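Local coordinates for kelch-like protein 7 (Homo sapiens, PDB 3II7), which serves as the substrate-specific adapter of a CUL3–RBX1 E3 ubiquitin ligase, this chain being its Kelch-repeat domain, at residues A[102-107]-A[119-125]; A[167-171]-A[186-192]. The contacts are given in a common frame with arbitrary orientation. Residues are numbered along the deposited sequence.

Overall arrangement
Both contacts lie in the Kelch-repeat domain, a six-bladed beta-propeller, and occupy successive blades, with contact 1 closing along the chain before contact 2 opens. Their centres are about 23 Å apart and their nearest atoms about 11 Å. Contact 1 builds a blade from within, joining the two middle strands, 103-107 and 120-124, of one four-stranded sheet. Contact 2 packs two loops of the next sheet (144-148, 151-155, 171-175 and 180-184), one of which leads on to the following blade. Phe120 of contact 1 bridges the blades by meeting Tyr174 and Trp181. One theme recurs: Glu121 receives Arg92 from the preceding linker, just as Arg191 of contact 2 reaches Glu219 in the following blade.

Contact 1 of 2, residues A[102-107]-A[119-125]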
loop_
_atom_site.group_PDB
_atom_site.type_symbol
_atom_site.label_atom_id
_atom_site.label_comp_id
_atom_site.label_asym_id
_atom_site.label_seq_id
_atom_site.Cartn_x
_atom_site.Cartn_y
_atom_site.Cartn_z
ATOM N N GLY A 102 -0.805 12.686 12.171
ATOM C CA GLY A 102 0.476 13.410 12.043
ATOM C C GLY A 102 1.725 12.561 12.146
ATOM O O GLY A 102 2.844 13.081 12.008
ATOM N N LYS A 103 1.558 11.253 12.354
ATOM C CA LYS A 103 2.676 10.337 12.357
ATOM C C LYS A 103 2.646 9.407 11.128
ATOM O O LYS A 103 1.573 8.942 10.705
ATOM C CB LYS A 103 2.687 9.496 13.621
ATOM C CG LYS A 103 3.102 10.283 14.872
ATOM C CD LYS A 103 1.932 10.892 15.585
ATOM C CE LYS A 103 2.317 11.332 17.001
ATOM N NZ LYS A 103 1.143 11.873 17.726
ATOM N N ILE A 104 3.820 9.156 10.571
ATOM C CA ILE A 104 3.993 8.183 9.496
ATOM C C ILE A 104 4.534 6.898 10.091
ATOM O O ILE A 104 5.647 6.882 10.610
ATOM C CB ILE A 104 5.012 8.677 8.441
ATOM C CG1 ILE A 104 4.643 10.070 7.905
ATOM C CG2 ILE A 104 5.141 7.670 7.336
ATOM C CD1 ILE A 104 3.281 10.220 7.427
ATOM N N TYR A 105 3.769 5.822 9.980
ATOM C CA TYR A 105 4.159 4.522 10.495
ATOM C C TYR A 105 4.725 3.638 9.395
ATOM O O TYR A 105 4.256 3.665 8.250
ATOM C CB TYR A 105 2.972 3.818 11.166
ATOM C CG TYR A 105 2.431 4.536 12.380
ATOM C CD1 TYR A 105 2.839 4.189 13.656
ATOM C CD2 TYR A 105 1.488 5.554 12.246
ATOM C CE1 TYR A 105 2.353 4.837 14.770
ATOM C CE2 TYR A 105 0.983 6.218 13.382
ATOM C CZ TYR A 105 1.433 5.840 14.634
ATOM O OH TYR A 105 0.945 6.478 15.751
ATOM N N THR A 106 5.767 2.902 9.759
ATOM C CA THR A 106 6.417 1.932 8.857
ATOM C C THR A 106 6.529 0.618 9.561
ATOM O O THR A 106 6.926 0.572 10.723
ATOM C CB THR A 106 7.806 2.440 8.369
ATOM O OG1 THR A 106 8.716 2.539 9.453
ATOM C CG2 THR A 106 7.671 3.828 7.696
ATOM N N SER A 107 6.172 -0.471 8.872
ATOM C CA SER A 107 6.165 -1.810 9.480
ATOM C C SER A 107 6.759 -2.872 8.615
ATOM O O SER A 107 6.596 -2.891 7.400
ATOM C CB SER A 107 4.723 -2.255 9.821
ATOM O OG SER A 107 3.958 -2.410 8.623
ATOM N N LEU A 119 9.545 -5.113 13.018
ATOM C CA LEU A 119 9.872 -3.738 13.339
ATOM C C LEU A 119 8.773 -2.761 12.985
ATOM O O LEU A 119 8.134 -2.871 11.934
ATOM C CB LEU A 119 11.156 -3.338 12.595
ATOM C CG LEU A 119 11.757 -1.970 12.844
ATOM C CD1 LEU A 119 12.132 -1.744 14.316
ATOM C CD2 LEU A 119 12.992 -1.851 11.956
ATOM N N PHE A 120 8.560 -1.804 13.875
ATOM C CA PHE A 120 7.526 -0.787 13.719
ATOM C C PHE A 120 8.146 0.538 14.163
ATOM O O PHE A 120 8.513 0.677 15.309
ATOM C CB PHE A 120 6.322 -1.195 14.603
ATOM C CG PHE A 120 5.046 -0.438 14.347
ATOM C CD1 PHE A 120 4.578 -0.224 13.071
ATOM C CD2 PHE A 120 4.251 0.018 15.423
ATOM C CE1 PHE A 120 3.381 0.429 12.869
ATOM C CE2 PHE A 120 3.053 0.681 15.195
ATOM C CZ PHE A 120 2.623 0.874 13.911
ATOM N N GLU A 121 8.292 1.481 13.232
ATOM C CA GLU A 121 8.973 2.777 13.481
ATOM C C GLU A 121 8.081 3.886 12.957
ATOM O O GLU A 121 7.517 3.737 11.873
ATOM C CB GLU A 121 10.349 2.827 12.745
ATOM C CG GLU A 121 11.315 1.673 13.084
ATOM C CD GLU A 121 12.693 1.743 12.394
ATOM O OE1 GLU A 121 12.789 2.056 11.180
ATOM O OE2 GLU A 121 13.692 1.417 13.066
ATOM N N CYS A 122 7.943 5.001 13.686
ATOM C CA CYS A 122 7.141 6.079 13.165
ATOM C C CYS A 122 7.852 7.410 13.184
ATOM O O CYS A 122 8.734 7.653 14.008
ATOM C CB CYS A 122 5.780 6.132 13.830
ATOM S SG CYS A 122 5.586 7.105 15.273
ATOM N N TYR A 123 7.457 8.251 12.227
ATOM C CA TYR A 123 8.024 9.556 12.008
ATOM C C TYR A 123 6.986 10.575 12.404
ATOM O O TYR A 123 5.860 10.562 11.873
ATOM C CB TYR A 123 8.377 9.733 10.534
ATOM C CG TYR A 123 9.005 11.077 10.144
ATOM C CD1 TYR A 123 10.307 11.402 10.521
ATOM C CD2 TYR A 123 8.303 11.999 9.363
ATOM C CE1 TYR A 123 10.886 12.614 10.157
ATOM C CE2 TYR A 123 8.880 13.214 8.982
ATOM C CZ TYR A 123 10.164 13.515 9.387
ATOM O OH TYR A 123 10.732 14.700 9.009
ATOM N N ASP A 124 7.346 11.457 13.338
ATOM C CA ASP A 124 6.451 12.515 13.783
ATOM C C ASP A 124 6.652 13.701 12.848
ATOM O O ASP A 124 7.712 14.309 12.839
ATOM C CB ASP A 124 6.740 12.904 15.227
ATOM C CG ASP A 124 5.736 13.903 15.770
ATOM O OD1 ASP A 124 5.488 14.915 15.099
ATOM O OD2 ASP A 124 5.199 13.673 16.857
ATOM N N THR A 125 5.645 13.997 12.020
ATOM C CA THR A 125 5.801 15.031 10.981
ATOM C C THR A 125 5.915 16.440 11.565
ATOM O O THR A 125 6.394 17.340 10.881
ATOM C CB THR A 125 4.637 15.026 9.919
ATOM O OG1 THR A 125 3.405 15.389 10.547
ATOM C CG2 THR A 125 4.488 13.664 9.258
#
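Two neighbouring antiparallel strands, 103-107 and 120-124, pair here as the middle of a four-stranded sheet, flanked by strand 96-100 on one side and 129-133 on the other. Their short axes approach to 4.4 Å at 160°. Ile104 and Tyr123 form a hydrogen-bonded pair, with both N–O distances (Ile104 N to Tyr123 O, Tyr123 N to Ile104 O) at 2.8 Å; two residues on, Thr106 N reaches Glu121 O at 2.9 Å and Glu121 N reaches Thr106 O at 3.0 Å. Thr106 OG1 adds a bond to Glu121 O, also 3.0 Å. Just before strand 103-107, Gly102 O accepts from both Thr125 N (2.9 Å) and Thr125 OG1 (2.8 Å); the positive phi of Gly102 (85°) is readily reached without a side chain.

Such a sheet is one blade of the Kelch beta-propeller. Ile104, Thr106, Glu121 and Tyr123 share one face: branched Ile104 fills the space against Val52, Trp54, Tyr59 and Leu61 of the preceding blade, where Thr106 also touches Leu61, while Glu121 is held by a salt bridge to Arg92 of the linker and Tyr123 meets Trp130. The other face carries Lys103, Tyr105, Ser107, Phe120, Cys122 and Asp124. There the flat Tyr105 ring receives Cys122 CB over one face, a CH-pi contact 4.0 Å from the ring centroid, with the sulfur obliquely placed. Tyr105 and Phe120 lie nearly parallel (19°) but slid apart, Tyr105 CD1 meeting Phe120 CZ at 3.3 Å. Phe120 also packs edge-to-face with Tyr174 and Trp181 of the next blade, and small Ser107 hydrogen-bonds His143.

Contact 2 of 2, residues A[167-171]-A[186-192]; sequences VLNSC and PMIEARK. With EDO (1,2-ethanediol), chain L.
Asn169 and Val167 give up the most surface where two irregular loops of one propeller blade run past each other in opposite directions: 167-171 leads into strand 171-175, while 186-192 follows strand 180-184 towards the next blade. Asn169 breaks the extended course of its loop (phi/psi -103/-4°), bringing its CA within 3.9 Å of Ala190 CA. Its main-chain O accepts from Met187 N at 2.8 Å; in the conformer given here, the p rotamer (chi1 65°) also brings ND2 to Met187 O, a weak bond of 3.1 Å. One residue earlier, Leu168 O takes Arg191 N at 3.2 Å. Between these bonds Ile188, with alpha-region angles (-65/-40°), and Glu189 loop away from 167-171.

Val167, extended with chi1 t, points toward the partner: its CG1 lies 3.4 Å from Arg191 C and 4.1 Å from Ala190 CB, a methyl small enough to accept a beta-branched neighbour. Val167 N donates to O1 of a 1,2-ethanediol, probably from the crystallisation liquor, at 2.9 Å. The guanidinium of Arg191 salt-bridges Glu219, tying this interblade link to strand 218-222. With main-chain carbonyls as its acceptors, the contact's hydrogen bonding depends chiefly on backbone shape, with Asn169 supplying the side-chain donor.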
loop_
_atom_site.group_PDB
_atom_site.type_symbol
_atom_site.label_atom_id
_atom_site.label_comp_id
_atom_site.label_asym_id
_atom_site.label_seq_id
_atom_site.Cartn_x
_atom_site.Cartn_y
_atom_site.Cartn_z
ATOM N N VAL A 167 3.227 -17.571 3.010
ATOM C CA VAL A 167 2.397 -16.393 2.921
ATOM C C VAL A 167 1.333 -16.477 4.017
ATOM O O VAL A 167 0.773 -17.560 4.299
ATOM C CB VAL A 167 1.780 -16.256 1.514
ATOM C CG1 VAL A 167 0.932 -14.963 1.385
ATOM C CG2 VAL A 167 2.877 -16.266 0.462
ATOM N N LEU A 168 1.053 -15.333 4.626
ATOM C CA LEU A 168 0.248 -15.264 5.846
ATOM C C LEU A 168 -1.212 -14.873 5.590
ATOM O O LEU A 168 -1.473 -14.083 4.690
ATOM C CB LEU A 168 0.840 -14.229 6.761
ATOM C CG LEU A 168 2.287 -14.421 7.188
ATOM C CD1 LEU A 168 2.868 -13.081 7.773
ATOM C CD2 LEU A 168 2.366 -15.525 8.217
ATOM N N ASN A 169 -2.146 -15.424 6.397
ATOM C CA ASN A 169 -3.481 -14.856 6.391
ATOM C C ASN A 169 -3.732 -13.977 7.618
ATOM O O ASN A 169 -4.759 -13.278 7.707
ATOM C CB ASN A 169 -4.559 -15.917 6.197
ATOM C CG ASN A 169 -4.632 -16.895 7.330
ATOM O OD1 ASN A 169 -3.757 -16.934 8.200
ATOM N ND2 ASN A 169 -5.686 -17.701 7.336
ATOM N N SER A 170 -2.769 -13.926 8.532
ATOM C CA SER A 170 -3.004 -13.248 9.783
ATOM C C SER A 170 -3.153 -11.735 9.652
ATOM O O SER A 170 -2.589 -11.090 8.733
ATOM C CB SER A 170 -1.918 -13.587 10.765
ATOM O OG SER A 170 -0.716 -13.035 10.380
ATOM N N CYS A 171 -3.949 -11.197 10.570
ATOM C CA CYS A 171 -4.283 -9.779 10.630
ATOM C C CYS A 171 -4.101 -9.318 12.060
ATOM O O CYS A 171 -4.467 -10.031 12.984
ATOM C CB CYS A 171 -5.745 -9.597 10.185
ATOM S SG CYS A 171 -6.421 -7.916 10.331
ATOM N N PRO A 186 -8.181 -13.947 11.167
ATOM C CA PRO A 186 -7.361 -14.033 9.969
ATOM C C PRO A 186 -8.197 -13.945 8.672
ATOM O O PRO A 186 -9.397 -14.270 8.662
ATOM C CB PRO A 186 -6.713 -15.407 10.086
ATOM C CG PRO A 186 -7.696 -16.195 10.853
ATOM C CD PRO A 186 -8.279 -15.246 11.852
ATOM N N MET A 187 -7.551 -13.499 7.610
ATOM C CA MET A 187 -8.179 -13.458 6.282
ATOM C C MET A 187 -8.572 -14.871 5.867
ATOM O O MET A 187 -7.998 -15.876 6.371
ATOM C CB MET A 187 -7.227 -12.857 5.226
ATOM C CG MET A 187 -6.979 -11.392 5.398
ATOM S SD MET A 187 -5.965 -10.729 4.079
ATOM C CE MET A 187 -4.411 -11.643 4.311
ATOM N N ILE A 188 -9.553 -14.953 4.972
ATOM C CA ILE A 188 -9.939 -16.237 4.376
ATOM C C ILE A 188 -8.792 -16.794 3.516
ATOM O O ILE A 188 -8.497 -17.995 3.550
ATOM C CB ILE A 188 -11.210 -16.085 3.557
ATOM C CG1 ILE A 188 -12.346 -15.677 4.512
ATOM C CG2 ILE A 188 -11.517 -17.366 2.777
ATOM C CD1 ILE A 188 -13.598 -15.172 3.787
ATOM N N GLU A 189 -8.130 -15.890 2.770
ATOM C CA GLU A 189 -7.030 -16.243 1.891
ATOM C C GLU A 189 -5.722 -15.742 2.483
ATOM O O GLU A 189 -5.661 -14.609 2.970
ATOM C CB GLU A 189 -7.223 -15.575 0.536
ATOM C CG GLU A 189 -8.306 -16.154 -0.301
ATOM C CD GLU A 189 -7.928 -17.470 -1.027
ATOM O OE1 GLU A 189 -6.791 -17.933 -0.914
ATOM O OE2 GLU A 189 -8.799 -18.009 -1.718
ATOM N N ALA A 190 -4.656 -16.554 2.406
ATOM C CA ALA A 190 -3.318 -16.016 2.621
ATOM C C ALA A 190 -3.020 -15.093 1.424
ATOM O O ALA A 190 -3.370 -15.426 0.294
ATOM C CB ALA A 190 -2.291 -17.137 2.719
ATOM N N ARG A 191 -2.409 -13.932 1.665
ATOM C CA ARG A 191 -2.148 -12.939 0.594
ATOM C C ARG A 191 -0.904 -12.166 0.904
ATOM O O ARG A 191 -0.691 -11.775 2.057
ATOM C CB ARG A 191 -3.271 -11.870 0.462
ATOM C CG ARG A 191 -4.660 -12.376 0.330
ATOM C CD ARG A 191 -5.651 -11.234 0.301
ATOM N NE ARG A 191 -6.999 -11.792 0.305
ATOM C CZ ARG A 191 -7.698 -12.104 -0.782
ATOM N NH1 ARG A 191 -7.239 -11.871 -2.005
ATOM N NH2 ARG A 191 -8.883 -12.650 -0.649
ATOM N N LYS A 192 -0.112 -11.924 -0.136
ATOM C CA LYS A 192 0.902 -10.873 -0.140
ATOM C C LYS A 192 0.744 -10.101 -1.443
ATOM O O LYS A 192 0.177 -10.576 -2.403
ATOM C CB LYS A 192 2.314 -11.414 -0.020
ATOM C CG LYS A 192 2.831 -12.245 -1.229
ATOM C CD LYS A 192 4.265 -12.680 -0.992
ATOM C CE LYS A 192 4.845 -13.421 -2.161
ATOM N NZ LYS A 192 6.354 -13.547 -2.065
HETATM C C1 EDO L . 1.365 -20.587 2.073
HETATM O O1 EDO L . 2.468 -19.883 1.464
HETATM C C2 EDO L . 0.022 -19.938 1.747
HETATM O O2 EDO L . -0.236 -19.936 0.336
#